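Local coordinates for long form D7clu1 salivary protein (Culex quinquefasciatus, PDB 6V4C) that binds and sequesters ADP, ATP and related adenine compounds of the host, so countering platelet aggregation and hemostasis while the mosquito takes blood, at residues W3-P8 and Y73-S78; V132-Y137 and K144-S149. All coordinates share one frame; numbering follows the deposited sequence.

The chain starts with a loop, W3-P8, that leads into helix 8-22. Interaction 1 brings Y73-S78, where helix 66-75 ends, back against this loop and so closes a long, mostly helical excursion inside the first PBP/GOBP family unit. Interaction 2 comes later and is short: helix 130-139 meets K144-S149, the loop just after it and before helix 150-158. The two contacts follow one another in series; they neither nest nor cross. They still touch in space. P8 packs on R133, I136 and Y137, and Y76 packs on I136, which sets the N-terminal loop and Y76 against helix 130-139, the helix that carries R133 and Y137 of the ADP site.

Interaction 1 of 2, residues W3-P8 and Y73-S78; sequences WSPMDP and YEAYKS
Y76 has CG beside its backbone N and anti to the carbonyl carbon (chi1 -58°), which sends the ring out to the backbone of M6 and D7. D7 turns CG in between its own N and carbonyl carbon (chi1 73°), and the carboxylate leads away from the tyrosine. The contact belongs to the first odorant-binding-protein-like (PBP/GOBP) unit of the protein. It lays the loop before helix 8-22 against the end of helix 66-75, near the surface.

Y76 reaches the loop with the far end of its ring. CE2 of Y76 lies 3.3 Å from the carbonyl O of M6, and the ring meets that oxygen obliquely. The hydroxyl oxygen of Y76 is 3.2 Å from CA of D7. It also lies near D7 N, but the angle is poor for a hydrogen bond. Y76 therefore packs mainly on main-chain atoms of M6 and D7, with CB of D7 beside its hydroxyl. The Y76 side chain also touches L127.

D7 is the N-cap of helix 8-22, and its OD1 accepts from the backbone N of E10. This places the cap near the nucleotide site: the D7 side chain is about 7 Å from the bound ADP. CB of M6 points away from Y73-S78, and the side chain packs on V11 and E14, while its backbone N is bonded to the side chain of Q72. SD of M6 takes a weak hydrogen bond from NE1 of W3. Further back in the loop, P5 points toward A75, and CB of P5 meets CB of A75 at 3.6 Å.

Interaction 2 of 2, residues V132-Y137 and K144-S149; sequences VRDAIY and KPKGIS. With ADP (adenosine-5'-diphosphate), chain B.
Y137 on helix 130-139 and P145 in the following loop have their CA atoms 5.8 Å apart, the closest CA pair of the two segments. The loop makes a type II beta turn from P145 to I148, with G147 at a positive phi of 97°. S149 then caps helix 150-158.

P145 lies over one face of the Y137 ring. Its CA sits 3.8 Å from the ring centroid, 12° off the normal, in a CH-pi contact. The opposite face has the carbonyl O of R133 near its rim, so the ring is held between loop and helix.

The segments supply R133, Y137, K144, P145 and K146 to the ADP pocket, between helix 130-139 and the loop before helix 150-158. The hydroxyl of Y137 donates to adenine N7 at 2.9 Å. K144 bends at chi3 and chi4 to bring NZ to adenine N1, 3.0 Å away. Carbonyl O atoms of P145, I148 and S263 also surround NZ; with N1 they make four acceptors for three N-H, so the bonds must be shared.

R133 serves the phosphate end: NH1 donates to O3B of ADP at 3.2 Å. NE of R133 is salt-bridged to OD1 of D134, which lies in the guanidinium plane. K146 lays CB over the adenine, 3.5 Å from C5 of ADP. Its chain crosses R133 at about a right angle, with NZ 3.6 Å from NH2 of R133, both cations beside the diphosphate.

Interaction 1 of 2, residues W3-P8 and Y73-S78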
# COMPACT_ATOMS: atom_id res chain seq x y z
N TRP A 3 -12.53 10.09 -0.99
CA TRP A 3 -11.87 9.24 -1.98
C TRP A 3 -11.65 10.02 -3.27
O TRP A 3 -12.49 10.82 -3.69
CB TRP A 3 -12.70 7.99 -2.28
CG TRP A 3 -12.05 7.06 -3.25
CD1 TRP A 3 -11.21 6.02 -2.96
CD2 TRP A 3 -12.17 7.08 -4.68
NE1 TRP A 3 -10.81 5.39 -4.12
CE2 TRP A 3 -11.38 6.02 -5.19
CE3 TRP A 3 -12.87 7.89 -5.58
CZ2 TRP A 3 -11.27 5.76 -6.55
CZ3 TRP A 3 -12.76 7.63 -6.94
CH2 TRP A 3 -11.97 6.57 -7.41
N SER A 4 -10.50 9.78 -3.90
CA SER A 4 -10.14 10.38 -5.18
C SER A 4 -9.53 9.29 -6.05
O SER A 4 -9.17 8.23 -5.53
CB SER A 4 -9.17 11.54 -4.95
OG SER A 4 -8.06 11.13 -4.16
N PRO A 5 -9.40 9.50 -7.36
CA PRO A 5 -8.81 8.47 -8.22
C PRO A 5 -7.43 8.05 -7.73
O PRO A 5 -6.66 8.86 -7.20
CB PRO A 5 -8.73 9.15 -9.59
CG PRO A 5 -9.87 10.11 -9.57
CD PRO A 5 -9.95 10.62 -8.16
N MET A 6 -7.12 6.77 -7.93
CA MET A 6 -5.91 6.16 -7.41
C MET A 6 -5.03 5.71 -8.56
O MET A 6 -5.52 5.18 -9.56
CB MET A 6 -6.25 4.96 -6.53
CG MET A 6 -7.42 5.19 -5.58
SD MET A 6 -7.86 3.72 -4.64
CE MET A 6 -6.46 3.59 -3.54
N ASP A 7 -3.72 5.92 -8.41
CA ASP A 7 -2.74 5.47 -9.38
C ASP A 7 -2.47 3.98 -9.18
O ASP A 7 -2.95 3.39 -8.21
CB ASP A 7 -1.51 6.38 -9.34
CG ASP A 7 -0.64 6.19 -8.10
OD1 ASP A 7 -0.60 5.09 -7.51
OD2 ASP A 7 0.03 7.17 -7.71
N PRO A 8 -1.73 3.32 -10.08
CA PRO A 8 -1.55 1.87 -9.94
C PRO A 8 -0.81 1.46 -8.68
O PRO A 8 -1.05 0.35 -8.17
CB PRO A 8 -0.78 1.47 -11.21
CG PRO A 8 -0.94 2.60 -12.15
CD PRO A 8 -1.04 3.82 -11.29
N TYR A 73 -12.36 5.64 -13.87
CA TYR A 73 -12.22 5.38 -15.30
C TYR A 73 -11.73 6.62 -16.04
O TYR A 73 -10.82 6.53 -16.88
CB TYR A 73 -13.54 4.90 -15.90
CG TYR A 73 -13.51 4.90 -17.41
CD1 TYR A 73 -12.91 3.87 -18.11
CD2 TYR A 73 -14.06 5.96 -18.13
CE1 TYR A 73 -12.86 3.88 -19.49
CE2 TYR A 73 -14.01 5.98 -19.51
CZ TYR A 73 -13.41 4.93 -20.18
OH TYR A 73 -13.35 4.94 -21.56
N GLU A 74 -12.32 7.77 -15.74
CA GLU A 74 -11.96 9.00 -16.45
C GLU A 74 -10.52 9.40 -16.19
O GLU A 74 -9.88 10.00 -17.07
CB GLU A 74 -12.90 10.13 -16.04
CG GLU A 74 -14.32 9.96 -16.55
CD GLU A 74 -14.42 10.07 -18.06
OE1 GLU A 74 -13.77 10.96 -18.64
OE2 GLU A 74 -15.16 9.26 -18.66
N ALA A 75 -9.98 9.08 -15.02
CA ALA A 75 -8.65 9.53 -14.66
C ALA A 75 -7.56 8.87 -15.51
O ALA A 75 -6.48 9.44 -15.67
CB ALA A 75 -8.39 9.29 -13.18
N TYR A 76 -7.83 7.69 -16.06
CA TYR A 76 -6.83 6.93 -16.80
C TYR A 76 -7.40 6.34 -18.08
O TYR A 76 -7.01 5.24 -18.49
CB TYR A 76 -6.20 5.84 -15.93
CG TYR A 76 -5.55 6.38 -14.67
CD1 TYR A 76 -4.23 6.78 -14.67
CD2 TYR A 76 -6.28 6.49 -13.49
CE1 TYR A 76 -3.63 7.28 -13.52
CE2 TYR A 76 -5.70 6.99 -12.34
CZ TYR A 76 -4.38 7.38 -12.36
OH TYR A 76 -3.79 7.87 -11.22
N LYS A 77 -8.33 7.04 -18.72
CA LYS A 77 -8.95 6.52 -19.94
C LYS A 77 -7.94 6.41 -21.08
O LYS A 77 -8.07 5.54 -21.94
CB LYS A 77 -10.15 7.36 -20.35
CG LYS A 77 -9.80 8.68 -21.03
N SER A 78 -6.93 7.28 -21.09
CA SER A 78 -5.91 7.20 -22.13
C SER A 78 -5.01 5.98 -21.97
O SER A 78 -4.20 5.71 -22.87
CB SER A 78 -5.06 8.48 -22.13
OG SER A 78 -4.32 8.60 -20.93

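Interaction 2 of 2, residues V132-Y137 and K144-S149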
# COMPACT_ATOMS: atom_id res chain seq x y z
N VAL A 132 -1.64 -2.23 -18.39
CA VAL A 132 -2.07 -0.88 -18.03
C VAL A 132 -1.15 -0.30 -16.96
O VAL A 132 -0.66 0.83 -17.07
CB VAL A 132 -3.54 -0.88 -17.57
CG1 VAL A 132 -3.93 0.49 -17.03
CG2 VAL A 132 -4.45 -1.27 -18.72
N ARG A 133 -0.87 -1.04 -15.94
CA ARG A 133 -0.01 -0.62 -14.81
C ARG A 133 1.37 -0.22 -15.31
O ARG A 133 1.76 0.79 -15.06
CB ARG A 133 0.05 -1.77 -13.83
CG ARG A 133 0.96 -1.61 -12.65
CD ARG A 133 1.26 -2.85 -11.89
NE ARG A 133 2.08 -3.69 -12.64
CZ ARG A 133 2.07 -4.96 -12.65
NH1 ARG A 133 1.29 -5.63 -11.87
NH2 ARG A 133 2.88 -5.58 -13.43
N ASP A 134 1.97 -1.10 -16.08
CA ASP A 134 3.35 -0.85 -16.47
C ASP A 134 3.47 0.33 -17.43
O ASP A 134 4.45 1.08 -17.36
CB ASP A 134 3.97 -2.12 -17.07
CG ASP A 134 4.21 -3.18 -16.01
OD1 ASP A 134 4.29 -2.83 -14.81
OD2 ASP A 134 4.32 -4.37 -16.38
N ALA A 135 2.50 0.51 -18.32
CA ALA A 135 2.52 1.67 -19.21
C ALA A 135 2.42 2.97 -18.42
O ALA A 135 3.12 3.94 -18.72
CB ALA A 135 1.40 1.56 -20.24
N ILE A 136 1.56 2.99 -17.41
CA ILE A 136 1.42 4.19 -16.58
C ILE A 136 2.72 4.48 -15.83
O ILE A 136 3.17 5.63 -15.77
CB ILE A 136 0.21 4.05 -15.64
CG1 ILE A 136 -1.09 4.05 -16.45
CG2 ILE A 136 0.21 5.16 -14.59
CD1 ILE A 136 -2.32 3.73 -15.64
N TYR A 137 3.34 3.44 -15.26
CA TYR A 137 4.62 3.63 -14.59
C TYR A 137 5.66 4.22 -15.53
O TYR A 137 6.39 5.15 -15.17
CB TYR A 137 5.13 2.30 -14.02
CG TYR A 137 4.38 1.77 -12.82
CD1 TYR A 137 3.56 2.59 -12.06
CD2 TYR A 137 4.52 0.44 -12.43
CE1 TYR A 137 2.87 2.10 -10.95
CE2 TYR A 137 3.85 -0.06 -11.34
CZ TYR A 137 3.03 0.77 -10.60
OH TYR A 137 2.37 0.26 -9.51
N LYS A 144 6.05 5.65 -7.73
CA LYS A 144 6.98 4.57 -7.39
C LYS A 144 6.53 3.28 -8.07
O LYS A 144 5.45 2.77 -7.75
CB LYS A 144 7.01 4.36 -5.88
CG LYS A 144 8.10 3.38 -5.43
CD LYS A 144 7.83 2.78 -4.07
CE LYS A 144 6.90 1.59 -4.14
NZ LYS A 144 7.52 0.42 -4.84
N PRO A 145 7.31 2.73 -9.00
CA PRO A 145 6.89 1.49 -9.66
C PRO A 145 7.29 0.28 -8.83
O PRO A 145 7.94 0.44 -7.79
CB PRO A 145 7.66 1.53 -10.98
CG PRO A 145 8.95 2.21 -10.61
CD PRO A 145 8.62 3.21 -9.51
N LYS A 146 6.93 -0.93 -9.26
CA LYS A 146 7.42 -2.09 -8.54
C LYS A 146 8.89 -2.33 -8.88
O LYS A 146 9.39 -1.88 -9.91
CB LYS A 146 6.55 -3.32 -8.82
CG LYS A 146 7.07 -4.29 -9.87
CD LYS A 146 6.20 -5.54 -9.92
CE LYS A 146 6.58 -6.46 -11.08
NZ LYS A 146 6.27 -5.84 -12.40
N GLY A 147 9.59 -3.00 -7.97
CA GLY A 147 10.99 -3.31 -8.16
C GLY A 147 11.96 -2.35 -7.49
O GLY A 147 13.16 -2.64 -7.46
N ILE A 148 11.48 -1.22 -6.98
CA ILE A 148 12.31 -0.28 -6.23
C ILE A 148 11.64 -0.01 -4.89
O ILE A 148 10.41 0.11 -4.81
CB ILE A 148 12.56 1.02 -7.03
CG1 ILE A 148 13.55 1.93 -6.29
CG2 ILE A 148 11.25 1.76 -7.29
CD1 ILE A 148 13.95 3.16 -7.08
N SER A 149 12.44 0.06 -3.83
CA SER A 149 11.87 0.29 -2.51
C SER A 149 11.42 1.74 -2.37
O SER A 149 11.84 2.63 -3.11
CB SER A 149 12.87 -0.06 -1.41
OG SER A 149 13.75 1.01 -1.12
PB ADP B . 2.97 -9.34 -12.70
O1B ADP B . 3.58 -9.09 -13.91
O2B ADP B . 2.78 -10.71 -12.43
O3B ADP B . 1.79 -8.66 -12.58
PA ADP B . 4.69 -9.97 -10.44
O1A ADP B . 6.07 -10.49 -10.66
O2A ADP B . 3.80 -11.04 -10.19
O3A ADP B . 4.15 -9.15 -11.63
O5' ADP B . 4.35 -8.83 -9.48
C5' ADP B . 3.06 -8.27 -9.39
C4' ADP B . 2.83 -7.58 -8.06
O4' ADP B . 3.31 -6.26 -8.07
C3' ADP B . 1.41 -7.29 -7.66
O3' ADP B . 0.80 -8.38 -7.04
C2' ADP B . 1.47 -6.05 -6.78
O2' ADP B . 1.37 -6.38 -5.46
C1' ADP B . 2.88 -5.59 -6.96
N9 ADP B . 3.04 -4.19 -7.21
C8 ADP B . 2.46 -3.52 -8.19
N7 ADP B . 2.79 -2.30 -8.25
C5 ADP B . 3.64 -2.12 -7.23
C6 ADP B . 4.35 -1.02 -6.76
N6 ADP B . 4.30 0.16 -7.26
N1 ADP B . 5.11 -1.19 -5.71
C2 ADP B . 5.17 -2.36 -5.16
N3 ADP B . 4.58 -3.44 -5.52
C4 ADP B . 3.82 -3.29 -6.57